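Local coordinates for ALBA-Domain Protein (Trypanosoma brucei, PDB 7DL8), which probably binds RNA through its Alba domain, a small fold in which two helices pack on one side of a mixed beta sheet, at residues D27-L32 with E57-Q62; V40-L45 with V53-M58. All coordinates share one frame; numbering follows the deposited sequence.

Interaction 1. Residues D27-L32 with E57-Q62; sequences DITKHL and EMLKDQ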
loop_
_atom_site.group_PDB
_atom_site.type_symbol
_atom_site.label_atom_id
_atom_site.label_comp_id
_atom_site.label_asym_id
_atom_site.label_seq_id
_atom_site.Cartn_x
_atom_site.Cartn_y
_atom_site.Cartn_z
ATOM N N ASP A 27 -6.954 18.820 -0.255
ATOM C CA ASP A 27 -7.588 20.060 -0.693
ATOM C C ASP A 27 -9.079 20.063 -0.382
ATOM O O ASP A 27 -9.624 21.082 0.059
ATOM C CB ASP A 27 -7.344 20.275 -2.185
ATOM C CG ASP A 27 -5.886 20.533 -2.504
ATOM O OD1 ASP A 27 -5.117 20.836 -1.567
ATOM O OD2 ASP A 27 -5.509 20.436 -3.691
ATOM N N ILE A 28 -9.759 18.939 -0.624
ATOM C CA ILE A 28 -11.186 18.850 -0.320
ATOM C C ILE A 28 -11.424 19.084 1.168
ATOM O O ILE A 28 -12.334 19.825 1.560
ATOM C CB ILE A 28 -11.750 17.493 -0.777
ATOM C CG1 ILE A 28 -11.848 17.439 -2.302
ATOM C CG2 ILE A 28 -13.114 17.241 -0.155
ATOM C CD1 ILE A 28 -12.116 16.052 -2.843
ATOM N N THR A 29 -10.609 18.452 2.017
ATOM C CA THR A 29 -10.752 18.637 3.457
ATOM C C THR A 29 -10.535 20.094 3.850
ATOM O O THR A 29 -11.282 20.642 4.668
ATOM C CB THR A 29 -9.771 17.731 4.205
ATOM O OG1 THR A 29 -9.935 16.376 3.764
ATOM C CG2 THR A 29 -10.008 17.806 5.706
ATOM N N LYS A 30 -9.517 20.738 3.272
ATOM C CA LYS A 30 -9.277 22.149 3.555
ATOM C C LYS A 30 -10.438 23.011 3.079
ATOM O O LYS A 30 -10.871 23.929 3.785
ATOM C CB LYS A 30 -7.970 22.602 2.899
ATOM C CG LYS A 30 -6.719 22.208 3.665
ATOM C CD LYS A 30 -5.487 22.906 3.109
ATOM C CE LYS A 30 -4.977 22.221 1.854
ATOM N NZ LYS A 30 -3.617 22.699 1.478
ATOM N N HIS A 31 -10.952 22.731 1.879
ATOM C CA HIS A 31 -12.056 23.517 1.339
ATOM C C HIS A 31 -13.321 23.339 2.169
ATOM O O HIS A 31 -14.068 24.301 2.385
ATOM C CB HIS A 31 -12.309 23.131 -0.118
ATOM C CG HIS A 31 -13.589 23.670 -0.674
ATOM N ND1 HIS A 31 -13.758 24.997 -1.006
ATOM C CD2 HIS A 31 -14.764 23.060 -0.961
ATOM C CE1 HIS A 31 -14.979 25.182 -1.471
ATOM N NE2 HIS A 31 -15.611 24.021 -1.455
ATOM N N LEU A 32 -13.580 22.117 2.641
ATOM C CA LEU A 32 -14.787 21.874 3.425
ATOM C C LEU A 32 -14.718 22.573 4.776
ATOM O O LEU A 32 -15.717 23.130 5.244
ATOM C CB LEU A 32 -15.000 20.371 3.611
ATOM C CG LEU A 32 -15.490 19.584 2.394
ATOM C CD1 LEU A 32 -15.472 18.090 2.680
ATOM C CD2 LEU A 32 -16.882 20.038 1.984
ATOM N N GLU A 57 -1.788 13.268 8.011
ATOM C CA GLU A 57 -0.449 13.719 8.377
ATOM C C GLU A 57 -0.001 14.893 7.514
ATOM O O GLU A 57 0.700 15.788 8.001
ATOM C CB GLU A 57 0.547 12.565 8.267
ATOM C CG GLU A 57 0.445 11.538 9.390
ATOM C CD GLU A 57 0.456 12.167 10.771
ATOM O OE1 GLU A 57 1.347 13.000 11.042
ATOM O OE2 GLU A 57 -0.423 11.824 11.589
ATOM N N MET A 58 -0.396 14.911 6.239
ATOM C CA MET A 58 -0.092 16.059 5.391
ATOM C C MET A 58 -0.785 17.316 5.899
ATOM O O MET A 58 -0.186 18.398 5.925
ATOM C CB MET A 58 -0.504 15.768 3.949
ATOM C CG MET A 58 0.487 14.913 3.182
ATOM S SD MET A 58 0.041 14.750 1.444
ATOM C CE MET A 58 0.229 16.444 0.893
ATOM N N LEU A 59 -2.050 17.192 6.307
ATOM C CA LEU A 59 -2.752 18.330 6.890
ATOM C C LEU A 59 -2.107 18.764 8.200
ATOM O O LEU A 59 -2.107 19.955 8.527
ATOM C CB LEU A 59 -4.228 17.988 7.107
ATOM C CG LEU A 59 -5.075 17.791 5.851
ATOM C CD1 LEU A 59 -6.140 16.735 6.090
ATOM C CD2 LEU A 59 -5.702 19.107 5.427
ATOM N N LYS A 60 -1.561 17.811 8.962
ATOM C CA LYS A 60 -0.879 18.148 10.208
ATOM C C LYS A 60 0.456 18.842 9.952
ATOM O O LYS A 60 0.844 19.728 10.722
ATOM C CB LYS A 60 -0.693 16.889 11.057
ATOM C CG LYS A 60 -1.984 16.441 11.739
ATOM C CD LYS A 60 -1.900 15.033 12.299
ATOM C CE LYS A 60 -0.941 14.944 13.474
ATOM N NZ LYS A 60 -0.762 13.531 13.902
ATOM N N ASP A 61 1.173 18.445 8.899
ATOM C CA ASP A 61 2.427 19.121 8.549
ATOM C C ASP A 61 2.185 20.569 8.157
ATOM O O ASP A 61 2.993 21.452 8.465
ATOM C CB ASP A 61 3.126 18.407 7.396
ATOM C CG ASP A 61 3.964 17.233 7.836
ATOM O OD1 ASP A 61 4.137 17.025 9.050
ATOM O OD2 ASP A 61 4.491 16.521 6.938
ATOM N N GLN A 62 1.103 20.830 7.445
ATOM C CA GLN A 62 0.721 22.193 7.094
ATOM C C GLN A 62 0.090 22.940 8.262
ATOM O O GLN A 62 -0.307 24.101 8.093
ATOM C CB GLN A 62 -0.247 22.190 5.895
ATOM C CG GLN A 62 0.279 21.462 4.665
ATOM C CD GLN A 62 -0.737 21.405 3.528
ATOM O OE1 GLN A 62 -1.696 22.175 3.498
ATOM N NE2 GLN A 62 -0.532 20.482 2.594
#
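The two helices of the Alba fold meet where Thr29 and Lys30, on helix 22-34, face Leu59, in the last turn of helix 49-61, and Gln62, just past its end. Leu59 touches both residues of helix 22-34 with its two methyl groups: CD1 lies 4.0 Å from Thr29 CG2, while CD2 rests 3.7 Å from Lys30 CG, against the aliphatic part of the lysine. Thr29 offers this methyl because CG2 stands anti to the backbone N, and its hydroxyl turns back along its own helix to the carbonyl of Phe25. The Lys30 chain runs past Leu59 in the opposite sense and then bends at chi3 (-80°), which carries the ammonium group to Gln62. There NZ donates a 2.8 Å hydrogen bond to Gln62 OE1, lying in the carbonyl plane on a lone pair, with a C=O...N angle of 131°. Gln62 reaches across with its chain extended beyond CG, roughly at right angles to the lysine. Gln105 of helix 98-123 accepts a further hydrogen bond, so two amide oxygens hold the ammonium group, and Asp27 OD1, 3.9 Å from Lys30 NZ, adds a long salt bridge. Tyr102 of helix 98-123 packs on Lys30, as does Met64, in the loop after helix 49-61. On the sheet side, Val14 of strand 13-16 packs against Thr29, and Val26 extends the apolar seam between the two helices beside Leu59.

Interaction 2. Residues V40-L45 with V53-M58; sequences VYVSAL and VSVVEM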
loop_
_atom_site.group_PDB
_atom_site.type_symbol
_atom_site.label_atom_id
_atom_site.label_comp_id
_atom_site.label_asym_id
_atom_site.label_seq_id
_atom_site.Cartn_x
_atom_site.Cartn_y
_atom_site.Cartn_z
ATOM N N VAL A 40 -14.412 17.349 9.575
ATOM C CA VAL A 40 -14.392 16.508 8.384
ATOM C C VAL A 40 -14.010 15.096 8.806
ATOM O O VAL A 40 -13.056 14.907 9.570
ATOM C CB VAL A 40 -13.418 17.048 7.320
ATOM C CG1 VAL A 40 -13.261 16.048 6.184
ATOM C CG2 VAL A 40 -13.902 18.390 6.792
ATOM N N TYR A 41 -14.755 14.108 8.310
ATOM C CA TYR A 41 -14.510 12.701 8.612
ATOM C C TYR A 41 -13.692 12.093 7.476
ATOM O O TYR A 41 -14.215 11.866 6.380
ATOM C CB TYR A 41 -15.826 11.946 8.800
ATOM C CG TYR A 41 -16.594 12.314 10.052
ATOM C CD1 TYR A 41 -17.258 13.530 10.152
ATOM C CD2 TYR A 41 -16.668 11.440 11.128
ATOM C CE1 TYR A 41 -17.964 13.869 11.292
ATOM C CE2 TYR A 41 -17.374 11.769 12.272
ATOM C CZ TYR A 41 -18.018 12.985 12.348
ATOM O OH TYR A 41 -18.722 13.320 13.483
ATOM N N VAL A 42 -12.413 11.834 7.736
ATOM C CA VAL A 42 -11.510 11.236 6.759
ATOM C C VAL A 42 -11.445 9.739 7.032
ATOM O O VAL A 42 -10.972 9.314 8.093
ATOM C CB VAL A 42 -10.113 11.874 6.817
ATOM C CG1 VAL A 42 -9.217 11.292 5.735
ATOM C CG2 VAL A 42 -10.214 13.386 6.677
ATOM N N SER A 43 -11.923 8.938 6.082
ATOM C CA SER A 43 -12.041 7.498 6.260
ATOM C C SER A 43 -11.510 6.764 5.035
ATOM O O SER A 43 -11.375 7.336 3.950
ATOM C CB SER A 43 -13.497 7.090 6.531
ATOM O OG SER A 43 -14.354 7.557 5.504
ATOM N N ALA A 44 -11.225 5.475 5.220
ATOM C CA ALA A 44 -10.759 4.624 4.131
ATOM C C ALA A 44 -10.974 3.165 4.506
ATOM O O ALA A 44 -11.154 2.824 5.678
ATOM C CB ALA A 44 -9.285 4.882 3.803
ATOM N N LEU A 45 -10.946 2.305 3.491
ATOM C CA LEU A 45 -11.198 0.881 3.650
ATOM C C LEU A 45 -9.957 0.069 3.304
ATOM O O LEU A 45 -9.247 0.384 2.345
ATOM C CB LEU A 45 -12.348 0.423 2.749
ATOM C CG LEU A 45 -13.716 1.090 2.861
ATOM C CD1 LEU A 45 -14.647 0.447 1.850
ATOM C CD2 LEU A 45 -14.291 0.978 4.262
ATOM N N VAL A 53 -4.241 7.859 6.439
ATOM C CA VAL A 53 -3.363 8.387 7.477
ATOM C C VAL A 53 -2.400 9.407 6.885
ATOM O O VAL A 53 -2.097 10.433 7.508
ATOM C CB VAL A 53 -2.618 7.235 8.177
ATOM C CG1 VAL A 53 -1.497 7.769 9.059
ATOM C CG2 VAL A 53 -3.589 6.395 8.993
ATOM N N SER A 54 -1.921 9.157 5.664
ATOM C CA SER A 54 -1.024 10.105 5.015
ATOM C C SER A 54 -1.734 11.410 4.673
ATOM O O SER A 54 -1.112 12.477 4.712
ATOM C CB SER A 54 -0.426 9.480 3.755
ATOM O OG SER A 54 0.026 10.476 2.852
ATOM N N VAL A 55 -3.027 11.347 4.350
ATOM C CA VAL A 55 -3.785 12.566 4.080
ATOM C C VAL A 55 -3.872 13.428 5.333
ATOM O O VAL A 55 -3.724 14.656 5.273
ATOM C CB VAL A 55 -5.181 12.215 3.531
ATOM C CG1 VAL A 55 -6.124 13.403 3.647
ATOM C CG2 VAL A 55 -5.081 11.754 2.085
ATOM N N VAL A 56 -4.077 12.798 6.492
ATOM C CA VAL A 56 -4.200 13.554 7.734
ATOM C C VAL A 56 -2.840 14.075 8.182
ATOM O O VAL A 56 -2.724 15.205 8.673
ATOM C CB VAL A 56 -4.864 12.685 8.818
ATOM C CG1 VAL A 56 -4.767 13.354 10.182
ATOM C CG2 VAL A 56 -6.315 12.401 8.456
ATOM N N GLU A 57 -1.788 13.268 8.011
ATOM C CA GLU A 57 -0.449 13.719 8.377
ATOM C C GLU A 57 -0.001 14.893 7.514
ATOM O O GLU A 57 0.700 15.788 8.001
ATOM C CB GLU A 57 0.547 12.565 8.267
ATOM C CG GLU A 57 0.445 11.538 9.390
ATOM C CD GLU A 57 0.456 12.167 10.771
ATOM O OE1 GLU A 57 1.347 13.000 11.042
ATOM O OE2 GLU A 57 -0.423 11.824 11.589
ATOM N N MET A 58 -0.396 14.911 6.239
ATOM C CA MET A 58 -0.092 16.059 5.391
ATOM C C MET A 58 -0.785 17.316 5.899
ATOM O O MET A 58 -0.186 18.398 5.925
ATOM C CB MET A 58 -0.504 15.768 3.949
ATOM C CG MET A 58 0.487 14.913 3.182
ATOM S SD MET A 58 0.041 14.750 1.444
ATOM C CE MET A 58 0.229 16.444 0.893
#
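Apolar packing alone joins the strand 40-45 to the helix 53-58, and it centres on Val42, whose side chain points from the sheet toward the helix. Its CG1 methyl, anti to the backbone N (chi1 -177°), meets two successive residues of the helix: Val56 CG2 at 4.1 Å and Val55 CG1 at 4.3 Å. Val56 CG2 also comes within 4.2 Å of Val42 CB, so this methyl sits against both the branch carbon and CG1, and the two side chains run antiparallel and overlap alongside. No hydrogen bond crosses between the segments. The strand's backbone hydrogen bonds go to its neighbours in the sheet, where Val42 pairs with Ile90 and Tyr41 with Val14 and Asn12. Further apolar contacts widen the layer: Val16 touches Val42, Ile90 and Val67 touch Val56, and Val26 of helix 22-34 touches Val55. On another side of the helix, Glu57 makes a hydrogen bond to Thr72 of the second subunit. With three buried valines meeting through their methyl groups, the contact is a hydrophobic helix-on-sheet interface that depends on shape and burial, without the directional constraint of a polar bond.

Both contacts are buried and use overlapping stretches of helix 49-61: interaction 1 takes its last turn against helix 22-34, interaction 2 the turn before against strand 39-45, although Val55 there also reaches Val26. Their centres lie 9 Å apart, and the first segments touch directly, Thr29 CG2 standing 3.7 Å from Val40 CG1, so the helix pair and the sheet share one continuous core. The chemistry changes with position. Interaction 2, between helix and sheet, is purely aliphatic; interaction 1 combines an aliphatic inner part with a polar margin near helix 98-123. Glu57 and Met58, common to both ranges, take no part in either contact and pack on Arg74 of the second subunit; Met58 also touches helix 22-34.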